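Local coordinates for N-acyl-D-glutamate deacylase (Bordetella bronchiseptica, PDB 3GIP), which catalyses the hydrolytic removal of the acyl group from N-acyl-D-glutamate, as a zinc-containing member of the amidohydrolase superfamily, at residues A[303-308]-A[340-345]; A[371-376]-A[444-449]. All blocks are in the same frame, centred on the assembly; numbering follows the deposited sequence.

Contact 1: residues A[303-308]-A[340-345]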
# COMPACT_ATOMS: atom_id res chain seq x y z
N ARG A 303 -20.10 -8.87 -0.89
CA ARG A 303 -20.07 -9.34 0.49
C ARG A 303 -19.67 -8.21 1.44
O ARG A 303 -18.64 -7.58 1.26
CB ARG A 303 -19.11 -10.52 0.63
CG ARG A 303 -19.17 -11.21 1.98
CD ARG A 303 -18.13 -12.32 2.12
NE ARG A 303 -18.53 -13.57 1.47
CZ ARG A 303 -17.78 -14.66 1.48
NH1 ARG A 303 -16.60 -14.65 2.09
NH2 ARG A 303 -18.20 -15.78 0.89
N ILE A 304 -20.50 -7.97 2.44
CA ILE A 304 -20.26 -6.90 3.40
C ILE A 304 -19.04 -7.11 4.29
O ILE A 304 -18.82 -8.20 4.82
CB ILE A 304 -21.52 -6.69 4.28
CG1 ILE A 304 -22.75 -6.47 3.37
CG2 ILE A 304 -21.34 -5.49 5.21
CD1 ILE A 304 -22.59 -5.34 2.35
N THR A 305 -18.24 -6.06 4.44
CA THR A 305 -17.04 -6.11 5.28
C THR A 305 -17.29 -5.37 6.60
O THR A 305 -16.61 -5.62 7.60
CB THR A 305 -15.84 -5.47 4.57
OG1 THR A 305 -16.20 -4.17 4.08
CG2 THR A 305 -15.40 -6.33 3.40
N TRP A 306 -18.25 -4.46 6.58
CA TRP A 306 -18.64 -3.69 7.76
C TRP A 306 -19.87 -2.85 7.42
O TRP A 306 -20.12 -2.57 6.26
CB TRP A 306 -17.51 -2.75 8.23
CG TRP A 306 -17.13 -1.66 7.26
CD1 TRP A 306 -16.24 -1.77 6.23
CD2 TRP A 306 -17.63 -0.31 7.23
NE1 TRP A 306 -16.15 -0.57 5.55
CE2 TRP A 306 -16.99 0.34 6.15
CE3 TRP A 306 -18.54 0.41 8.01
CZ2 TRP A 306 -17.24 1.68 5.82
CZ3 TRP A 306 -18.79 1.74 7.68
CH2 TRP A 306 -18.14 2.36 6.60
N SER A 307 -20.63 -2.47 8.44
CA SER A 307 -21.82 -1.64 8.27
C SER A 307 -22.12 -0.98 9.61
O SER A 307 -22.32 -1.66 10.61
CB SER A 307 -23.04 -2.46 7.84
OG SER A 307 -24.22 -1.67 7.91
N THR A 308 -22.14 0.35 9.63
CA THR A 308 -22.41 1.05 10.87
C THR A 308 -23.82 0.80 11.39
O THR A 308 -24.01 0.48 12.57
CB THR A 308 -22.14 2.56 10.72
OG1 THR A 308 -20.78 2.75 10.31
CG2 THR A 308 -22.36 3.27 12.04
N GLY A 340 -18.98 -1.23 3.92
CA GLY A 340 -17.90 -1.60 3.03
C GLY A 340 -18.23 -2.97 2.46
O GLY A 340 -19.09 -3.67 3.00
N ALA A 341 -17.55 -3.35 1.39
CA ALA A 341 -17.79 -4.65 0.77
C ALA A 341 -16.62 -5.15 -0.04
O ALA A 341 -15.68 -4.41 -0.34
CB ALA A 341 -19.02 -4.57 -0.12
N ILE A 342 -16.68 -6.44 -0.39
CA ILE A 342 -15.68 -7.07 -1.23
C ILE A 342 -16.40 -7.32 -2.55
O ILE A 342 -17.56 -7.76 -2.56
CB ILE A 342 -15.19 -8.41 -0.64
CG1 ILE A 342 -14.36 -8.15 0.62
CG2 ILE A 342 -14.37 -9.18 -1.68
CD1 ILE A 342 -13.99 -9.40 1.39
N TYR A 343 -15.71 -7.02 -3.64
CA TYR A 343 -16.26 -7.18 -4.98
C TYR A 343 -15.42 -8.22 -5.73
O TYR A 343 -14.29 -7.95 -6.11
CB TYR A 343 -16.20 -5.84 -5.72
CG TYR A 343 -16.94 -4.73 -5.00
CD1 TYR A 343 -18.31 -4.57 -5.17
CD2 TYR A 343 -16.27 -3.86 -4.15
CE1 TYR A 343 -19.00 -3.56 -4.50
CE2 TYR A 343 -16.95 -2.85 -3.47
CZ TYR A 343 -18.31 -2.70 -3.65
OH TYR A 343 -18.98 -1.69 -3.00
N PHE A 344 -16.00 -9.40 -5.93
CA PHE A 344 -15.32 -10.48 -6.63
C PHE A 344 -15.54 -10.25 -8.11
O PHE A 344 -16.46 -10.81 -8.71
CB PHE A 344 -15.92 -11.81 -6.17
CG PHE A 344 -15.72 -12.07 -4.70
CD1 PHE A 344 -14.47 -12.47 -4.22
CD2 PHE A 344 -16.76 -11.88 -3.79
CE1 PHE A 344 -14.26 -12.67 -2.86
CE2 PHE A 344 -16.55 -12.07 -2.43
CZ PHE A 344 -15.30 -12.47 -1.96
N ALA A 345 -14.68 -9.43 -8.72
CA ALA A 345 -14.87 -9.07 -10.12
C ALA A 345 -13.68 -9.13 -11.06
O ALA A 345 -13.78 -8.65 -12.19
CB ALA A 345 -15.49 -7.67 -10.18

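Contact 2: residues A[371-376]-A[444-449]. With FMT (formic acid), chain D.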
# COMPACT_ATOMS: atom_id res chain seq x y z
N ALA A 371 -14.60 -4.83 10.00
CA ALA A 371 -14.99 -5.91 10.91
C ALA A 371 -14.61 -7.27 10.32
O ALA A 371 -14.11 -8.15 11.02
CB ALA A 371 -16.49 -5.85 11.18
N ARG A 372 -14.86 -7.43 9.03
CA ARG A 372 -14.55 -8.66 8.31
C ARG A 372 -13.80 -8.21 7.06
O ARG A 372 -14.35 -8.18 5.96
CB ARG A 372 -15.82 -9.40 7.91
CG ARG A 372 -15.57 -10.72 7.21
CD ARG A 372 -14.90 -11.72 8.14
NE ARG A 372 -15.79 -12.13 9.22
CZ ARG A 372 -16.90 -12.84 9.04
NH1 ARG A 372 -17.25 -13.21 7.82
NH2 ARG A 372 -17.65 -13.17 10.07
N PRO A 373 -12.52 -7.85 7.22
CA PRO A 373 -11.69 -7.38 6.12
C PRO A 373 -11.34 -8.39 5.03
O PRO A 373 -11.44 -9.61 5.22
CB PRO A 373 -10.43 -6.90 6.83
CG PRO A 373 -10.29 -7.93 7.91
CD PRO A 373 -11.71 -8.03 8.44
N HIS A 374 -10.92 -7.85 3.90
CA HIS A 374 -10.47 -8.64 2.77
C HIS A 374 -9.14 -9.18 3.31
O HIS A 374 -8.36 -8.45 3.92
CB HIS A 374 -10.26 -7.70 1.58
CG HIS A 374 -9.67 -8.36 0.37
ND1 HIS A 374 -10.14 -8.12 -0.91
CD2 HIS A 374 -8.62 -9.20 0.24
CE1 HIS A 374 -9.40 -8.79 -1.77
NE2 HIS A 374 -8.47 -9.45 -1.10
N PRO A 375 -8.86 -10.48 3.11
CA PRO A 375 -7.64 -11.13 3.58
C PRO A 375 -6.31 -10.52 3.15
O PRO A 375 -5.27 -10.82 3.74
CB PRO A 375 -7.80 -12.58 3.12
CG PRO A 375 -8.66 -12.44 1.89
CD PRO A 375 -9.68 -11.43 2.33
N ARG A 376 -6.34 -9.67 2.13
CA ARG A 376 -5.12 -9.03 1.64
C ARG A 376 -4.45 -8.26 2.78
O ARG A 376 -3.25 -8.01 2.76
CB ARG A 376 -5.46 -8.08 0.49
CG ARG A 376 -6.31 -6.89 0.89
CD ARG A 376 -6.90 -6.21 -0.33
NE ARG A 376 -7.58 -4.97 0.03
CZ ARG A 376 -8.37 -4.29 -0.79
NH1 ARG A 376 -8.60 -4.72 -2.02
NH2 ARG A 376 -8.93 -3.16 -0.37
N GLU A 444 -11.77 -16.30 7.21
CA GLU A 444 -10.90 -15.99 8.34
C GLU A 444 -9.77 -15.12 7.82
O GLU A 444 -8.62 -15.56 7.71
CB GLU A 444 -10.34 -17.27 8.96
CG GLU A 444 -11.40 -18.13 9.63
CD GLU A 444 -10.84 -19.42 10.19
OE1 GLU A 444 -10.60 -20.36 9.41
OE2 GLU A 444 -10.62 -19.48 11.42
N PRO A 445 -10.08 -13.85 7.51
CA PRO A 445 -9.12 -12.88 6.98
C PRO A 445 -8.00 -12.38 7.88
O PRO A 445 -7.14 -11.63 7.41
CB PRO A 445 -10.03 -11.74 6.52
CG PRO A 445 -11.10 -11.75 7.56
CD PRO A 445 -11.40 -13.23 7.70
N THR A 446 -7.98 -12.78 9.14
CA THR A 446 -6.91 -12.30 10.02
C THR A 446 -5.90 -13.37 10.42
O THR A 446 -5.05 -13.13 11.27
CB THR A 446 -7.48 -11.66 11.31
OG1 THR A 446 -8.12 -12.66 12.11
CG2 THR A 446 -8.47 -10.57 10.96
N LEU A 447 -5.98 -14.54 9.80
CA LEU A 447 -5.02 -15.60 10.11
C LEU A 447 -3.63 -15.17 9.67
O LEU A 447 -3.45 -14.66 8.57
CB LEU A 447 -5.42 -16.91 9.41
CG LEU A 447 -6.74 -17.54 9.87
CD1 LEU A 447 -7.00 -18.81 9.08
CD2 LEU A 447 -6.66 -17.84 11.37
N ALA A 448 -2.64 -15.38 10.54
CA ALA A 448 -1.27 -14.99 10.24
C ALA A 448 -0.56 -15.93 9.28
O ALA A 448 -0.83 -17.13 9.24
CB ALA A 448 -0.47 -14.87 11.54
N SER A 449 0.38 -15.37 8.52
CA SER A 449 1.15 -16.15 7.56
C SER A 449 2.04 -17.16 8.26
O SER A 449 2.26 -17.09 9.47
CB SER A 449 2.05 -15.22 6.73
OG SER A 449 1.32 -14.17 6.13
C FMT D . -9.47 -1.86 -4.29
O1 FMT D . -9.77 -2.55 -3.35
O2 FMT D . -8.65 -2.35 -5.24

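Contact 1: residues A[303-308]-A[340-345]
Arg303 and Ile342 form a hydrogen-bonded antiparallel pair, Ile342 N to Arg303 O at 2.8 Å and Arg303 N to Ile342 O at 3.2 Å. Their side chains leave by the same face of the sheet, while those of Ile304 and Ala341 leave by the other. The guanidinium of Arg303 finds its partner elsewhere, NH2 bonding Tyr317 OH. At Thr305 the chain turns a corner, and Thr305 N reaches Gly340 O (2.9 Å) from above the carbonyl plane, 56° out of it, although the N-H points almost straight at the oxygen. With CG2 of Thr305 anti to its own carbonyl carbon, the side chains of Thr305 and Ile342 cross at about a right angle, and Thr305 CG2 presses on Ile342 CG1 at 3.5 Å, tighter than usual. Gly340 has no side chain, and one face of the Trp306 indole covers its backbone: Gly340 N sits 3.3 Å above the ring plane, offset toward the rim. Strand 303-307, with its corner at Thr305, is an outer strand of a three-stranded antiparallel sheet, in which strand 339-343 is central and strand 287-290 flanks its other side.

Contact 2: residues A[371-376]-A[444-449]
Pro375 and Pro445 bring their CA atoms to 4.1 Å where the irregular loop 371-376 passes a type I beta turn running from Glu444 to Leu447, and no hydrogen bond crosses between the two segments. This is loop-on-loop packing dominated by proline, with Pro445, the second residue of the turn, at its centre. The first loop follows strand 360-362 and leads into helix 376-391; the turn belongs to the connection between strands 428-431 and 452-457. Three side chains of the first loop touch the Pro445 ring. Pro373 crosses it at about a right angle, its CD 3.9 Å from Pro445 CG. Pro375 meets it through CB, which is 4.2 Å from Pro445 CB, and also packs on Trp442. Arg372 contributes an aliphatic part: its chain folds at chi2 (65°), which swings CD to 3.8 Å from Pro445 CD, again crossing at roughly a right angle. The contact also buries Pro445 O, which has no partner in the model. At the far end of the same loop the side chain of Arg376 leaves the backbone away from the turn; its chain is extended from CG to NE and presents its guanidinium edge to a formate that probably came from the crystallisation liquor. Tyr282 OH, Lys250 NZ and Ser288 N also bond this ion. Formate O1 lies in the guanidinium plane, gripped by Arg376 NH1 at 2.8 Å and more weakly by Arg376 NH2 at 3.2 Å.

In the fold
Contacts 1 and 2 follow one another along the chain, and their centres lie 13 Å apart, yet they meet directly. Thr305 O and Arg372 N, 2.9 Å apart, probably form a hydrogen bond, and Ile342 CD1 packs 3.9 Å from His374 CA, joining the small sheet to the proline-rich loop. Ser288, on strand 287-290, links the two further: its OG bonds Ala341 O and its carbonyl oxygen bonds Arg376 NH2. Neither contact touches the metal site formed by Cys95, His218 and His248, but both lie near it, with the zinc ion about 13 Å from Gly340 and about 11 Å from the His374 side chain. The formate held by Arg376, though adventitious, is consistent with a site able to take a substrate carboxylate.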